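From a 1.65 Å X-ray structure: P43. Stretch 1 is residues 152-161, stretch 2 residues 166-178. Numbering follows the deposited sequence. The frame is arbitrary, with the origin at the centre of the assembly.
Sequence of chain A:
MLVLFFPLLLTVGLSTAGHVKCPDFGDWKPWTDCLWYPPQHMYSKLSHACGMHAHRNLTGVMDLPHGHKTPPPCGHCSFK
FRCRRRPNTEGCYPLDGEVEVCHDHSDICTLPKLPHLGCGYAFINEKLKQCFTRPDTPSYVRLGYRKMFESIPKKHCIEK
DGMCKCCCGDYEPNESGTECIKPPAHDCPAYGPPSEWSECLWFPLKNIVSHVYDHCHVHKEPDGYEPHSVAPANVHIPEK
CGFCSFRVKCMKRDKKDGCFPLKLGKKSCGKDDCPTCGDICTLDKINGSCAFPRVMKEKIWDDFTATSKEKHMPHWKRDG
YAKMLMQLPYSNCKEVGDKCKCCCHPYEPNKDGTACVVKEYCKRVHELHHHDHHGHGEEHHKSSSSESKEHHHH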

# COMPACT_ATOMS: atom_id res chain seq x y z
N ILE A 152 -11.14 6.91 1.68
CA ILE A 152 -10.31 8.12 1.54
C ILE A 152 -10.27 8.53 0.07
O ILE A 152 -10.10 7.66 -0.82
CB ILE A 152 -8.89 7.88 2.08
CG1 ILE A 152 -8.94 7.17 3.43
CG2 ILE A 152 -8.09 9.17 2.12
CD1 ILE A 152 -9.12 8.04 4.60
N PRO A 153 -10.35 9.83 -0.26
CA PRO A 153 -10.33 10.24 -1.67
C PRO A 153 -9.05 9.79 -2.37
O PRO A 153 -7.94 9.91 -1.83
CB PRO A 153 -10.44 11.78 -1.59
CG PRO A 153 -11.12 12.03 -0.31
CD PRO A 153 -10.67 10.95 0.64
N LYS A 154 -9.20 9.25 -3.59
CA LYS A 154 -8.09 8.64 -4.31
C LYS A 154 -7.34 9.67 -5.14
O LYS A 154 -7.94 10.49 -5.84
CB LYS A 154 -8.62 7.51 -5.17
CG LYS A 154 -9.18 6.35 -4.34
CD LYS A 154 -9.42 5.15 -5.20
CE LYS A 154 -9.82 3.96 -4.35
NZ LYS A 154 -11.19 4.17 -3.85
N LYS A 155 -6.02 9.63 -5.05
CA LYS A 155 -5.21 10.66 -5.69
C LYS A 155 -4.89 10.32 -7.14
O LYS A 155 -4.73 9.14 -7.50
CB LYS A 155 -3.90 10.89 -4.91
CG LYS A 155 -4.03 11.77 -3.68
CD LYS A 155 -4.79 10.99 -2.64
CE LYS A 155 -4.69 11.55 -1.26
NZ LYS A 155 -5.86 11.11 -0.39
N HIS A 156 -4.87 11.36 -7.97
CA HIS A 156 -4.54 11.31 -9.40
C HIS A 156 -3.52 12.42 -9.65
O HIS A 156 -3.86 13.60 -9.56
CB HIS A 156 -5.79 11.51 -10.26
CG HIS A 156 -6.93 10.57 -9.90
ND1 HIS A 156 -6.84 9.20 -10.01
CD2 HIS A 156 -8.17 10.83 -9.42
CE1 HIS A 156 -7.99 8.65 -9.64
NE2 HIS A 156 -8.81 9.62 -9.28
N CYS A 157 -2.28 12.03 -9.94
CA CYS A 157 -1.17 12.98 -10.03
C CYS A 157 -0.50 12.91 -11.38
O CYS A 157 -0.33 11.83 -11.95
CB CYS A 157 -0.09 12.71 -8.97
SG CYS A 157 -0.67 12.71 -7.28
N ILE A 158 -0.08 14.08 -11.89
CA ILE A 158 0.82 14.16 -13.03
C ILE A 158 2.04 14.95 -12.58
O ILE A 158 1.99 15.74 -11.64
CB ILE A 158 0.18 14.80 -14.28
CG1 ILE A 158 -0.17 16.26 -13.99
CG2 ILE A 158 -1.07 14.03 -14.65
CD1 ILE A 158 -0.66 17.05 -15.21
N GLU A 159 3.14 14.75 -13.28
CA GLU A 159 4.37 15.49 -13.01
C GLU A 159 4.48 16.69 -13.94
O GLU A 159 4.29 16.55 -15.14
CB GLU A 159 5.57 14.56 -13.20
CG GLU A 159 6.90 15.20 -12.78
CD GLU A 159 8.08 14.29 -13.01
OE1 GLU A 159 7.90 13.05 -12.93
OE2 GLU A 159 9.20 14.83 -13.27
N LYS A 160 4.77 17.86 -13.38
CA LYS A 160 4.99 19.07 -14.17
C LYS A 160 6.18 19.82 -13.57
O LYS A 160 6.14 20.20 -12.39
CB LYS A 160 3.77 19.98 -14.15
CG LYS A 160 2.53 19.41 -14.88
CD LYS A 160 2.81 19.03 -16.34
CE LYS A 160 1.77 19.57 -17.27
NZ LYS A 160 2.14 19.40 -18.71
N ASP A 161 7.22 19.99 -14.38
CA ASP A 161 8.41 20.78 -14.09
C ASP A 161 8.97 20.49 -12.70
O ASP A 161 9.24 21.39 -11.92
CB ASP A 161 8.13 22.28 -14.28
CG ASP A 161 9.42 23.10 -14.32
OD1 ASP A 161 10.45 22.58 -14.78
OD2 ASP A 161 9.39 24.27 -13.87
N CYS A 166 -1.82 17.26 -8.35
CA CYS A 166 -2.72 16.17 -7.95
C CYS A 166 -4.13 16.66 -7.66
O CYS A 166 -4.31 17.74 -7.10
CB CYS A 166 -2.23 15.47 -6.71
SG CYS A 166 -0.54 14.77 -6.81
N CYS A 167 -5.12 15.83 -8.02
CA CYS A 167 -6.53 16.04 -7.75
C CYS A 167 -7.06 14.68 -7.28
O CYS A 167 -6.45 13.66 -7.59
CB CYS A 167 -7.29 16.50 -9.02
SG CYS A 167 -6.66 17.90 -9.86
N CYS A 168 -8.21 14.66 -6.61
CA CYS A 168 -8.73 13.40 -6.07
C CYS A 168 -10.11 13.02 -6.61
O CYS A 168 -10.89 13.86 -7.06
CB CYS A 168 -8.85 13.46 -4.53
SG CYS A 168 -7.28 13.40 -3.66
N GLY A 169 -10.36 11.70 -6.56
CA GLY A 169 -11.70 11.16 -6.79
C GLY A 169 -12.16 11.36 -8.23
O GLY A 169 -11.49 10.91 -9.16
N ASP A 170 -13.36 11.95 -8.42
CA ASP A 170 -13.87 12.21 -9.76
C ASP A 170 -13.11 13.30 -10.52
O ASP A 170 -13.42 13.56 -11.70
CB ASP A 170 -15.35 12.62 -9.65
CG ASP A 170 -16.24 11.55 -9.03
OD1 ASP A 170 -15.92 10.34 -9.08
OD2 ASP A 170 -17.32 11.92 -8.51
N TYR A 171 -12.18 14.00 -9.86
CA TYR A 171 -11.41 15.07 -10.47
C TYR A 171 -10.00 14.60 -10.77
O TYR A 171 -9.41 13.85 -9.99
CB TYR A 171 -11.39 16.32 -9.55
CG TYR A 171 -12.74 17.00 -9.53
CD1 TYR A 171 -13.02 18.07 -10.37
CD2 TYR A 171 -13.74 16.56 -8.69
CE1 TYR A 171 -14.25 18.64 -10.38
CE2 TYR A 171 -14.99 17.15 -8.71
CZ TYR A 171 -15.22 18.19 -9.55
OH TYR A 171 -16.46 18.82 -9.58
N GLU A 172 -9.46 15.07 -11.90
CA GLU A 172 -8.11 14.76 -12.36
C GLU A 172 -7.46 16.03 -12.89
O GLU A 172 -8.16 16.96 -13.31
CB GLU A 172 -8.15 13.70 -13.49
CG GLU A 172 -8.86 12.40 -13.03
CD GLU A 172 -8.93 11.29 -14.05
OE1 GLU A 172 -8.39 11.47 -15.18
OE2 GLU A 172 -9.54 10.22 -13.70
N PRO A 173 -6.13 16.09 -12.89
CA PRO A 173 -5.48 17.30 -13.43
C PRO A 173 -5.84 17.48 -14.89
O PRO A 173 -5.96 16.49 -15.64
CB PRO A 173 -3.99 17.02 -13.24
CG PRO A 173 -3.96 15.94 -12.13
CD PRO A 173 -5.16 15.10 -12.45
N ASN A 174 -6.04 18.74 -15.29
CA ASN A 174 -6.08 19.02 -16.72
C ASN A 174 -4.69 18.80 -17.31
O ASN A 174 -3.72 18.53 -16.60
CB ASN A 174 -6.60 20.44 -17.02
CG ASN A 174 -5.75 21.55 -16.42
OD1 ASN A 174 -4.68 21.35 -15.82
ND2 ASN A 174 -6.26 22.78 -16.62
N GLU A 175 -4.61 18.92 -18.63
CA GLU A 175 -3.37 18.54 -19.29
C GLU A 175 -2.20 19.39 -18.81
O GLU A 175 -1.07 18.88 -18.73
CB GLU A 175 -3.54 18.65 -20.80
CG GLU A 175 -2.55 17.86 -21.57
CD GLU A 175 -2.75 17.93 -23.06
OE1 GLU A 175 -3.93 18.06 -23.52
OE2 GLU A 175 -1.72 17.89 -23.75
N SER A 176 -2.45 20.66 -18.49
CA SER A 176 -1.38 21.57 -18.06
C SER A 176 -1.09 21.54 -16.57
O SER A 176 -0.13 22.20 -16.12
CB SER A 176 -1.71 23.02 -18.46
OG SER A 176 -2.86 23.52 -17.78
N GLY A 177 -1.82 20.73 -15.81
CA GLY A 177 -1.64 20.67 -14.37
C GLY A 177 -1.92 21.99 -13.69
O GLY A 177 -1.30 22.28 -12.66
N THR A 178 -2.85 22.79 -14.22
CA THR A 178 -3.19 24.07 -13.60
C THR A 178 -4.55 24.06 -12.92
O THR A 178 -4.82 24.98 -12.14
CB THR A 178 -3.20 25.22 -14.64
OG1 THR A 178 -4.11 24.93 -15.71
CG2 THR A 178 -1.78 25.45 -15.19

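Residues 155-160 form a strand that runs antiparallel to strand 166-168. The angle between the two directions is 160°, and the axes come within 4.6 Å. Three backbone hydrogen bonds join the two stretches. His156 and Cys167 form the hydrogen-bonded pair: His156 N donates to Cys167 O at 2.8 Å, and Cys167 N donates to His156 O at 3.0 Å. Two residues further along, just past the strand ends, Gly169 N donates to Lys154 O at 2.8 Å. Two of these carbonyls also take CA-H...O contacts, from Cys168 CA to Lys154 O at 3.0 Å and from Cys166 CA to His156 O at 3.2 Å.

Lys155 with Cys168 and Cys157 with Cys166 are non-hydrogen-bonded pairs. Their CA atoms lie closer together than those of the pair between them: 4.5 Å for Lys155 CA to Cys168 CA and 4.1 Å for Cys157 CA to Cys166 CA, against 5.4 Å for His156 CA to Cys167 CA. The second pair carries a disulfide. Cys157 SG and Cys166 SG are 2.1 Å apart, with chi3 at 108°. The bond ties the strands together directly across the ladder.

Lys155 and Cys168 share the face of this disulfide. The Lys155 chain bends at chi2, which is p, and Lys155 CD sits 3.6 Å from Cys168 SG. Lys155 NZ turns back and donates to Pro153 O at 2.8 Å. Pro153 adds a small apolar contact, Pro153 CB to Cys168 CB at 3.7 Å.

The other face belongs to His156 and Cys167. His156 is the main bump here, with 114 Å² covered by the second stretch. Its ring fits a hollow lined by Gly169, Tyr171 and Glu172, where the chain turns. That turn is type II', from Cys168 to Tyr171, and is closed by Tyr171 N donating to Cys168 O at 3.1 Å. Gly169 has a positive phi, which favours glycine. Two carbonyls lie at the ring edge, near its plane. His156 NE2 makes a hydrogen bond to Gly169 O at 3.0 Å, weak because its angle is only 128°, and His156 CD2 lies 3.3 Å from Tyr171 O. Glu172 CG approaches the ring obliquely, 4.0 Å from His156 CD2.

Beyond the ladder, the second stretch curls past Ile158. The CA-to-CB bond of Ile158 points sideways, but the end of the side chain comes nearer. The tip fills a pocket made by Pro173 and the following turn. Ile158 CD1 lies 3.9 Å from Pro173 CB, an apolar pair, 3.7 Å from Asn174 O and 3.8 Å from Gly177 CA. That turn is type I, from Asn174 to Gly177, with Gly177 N donating to Asn174 O at 3.0 Å.

Gly177 has no CB. An ideal CB on Gly177 would clash with Lys160 CG at 3.0 Å and be tight against Ile158 CD1 at 3.4 Å. Lys160 reaches along the turn: Lys160 CE is 3.4 Å from Ser176 O, and Lys160 NZ makes a weak hydrogen bond to Glu175 O at 3.3 Å.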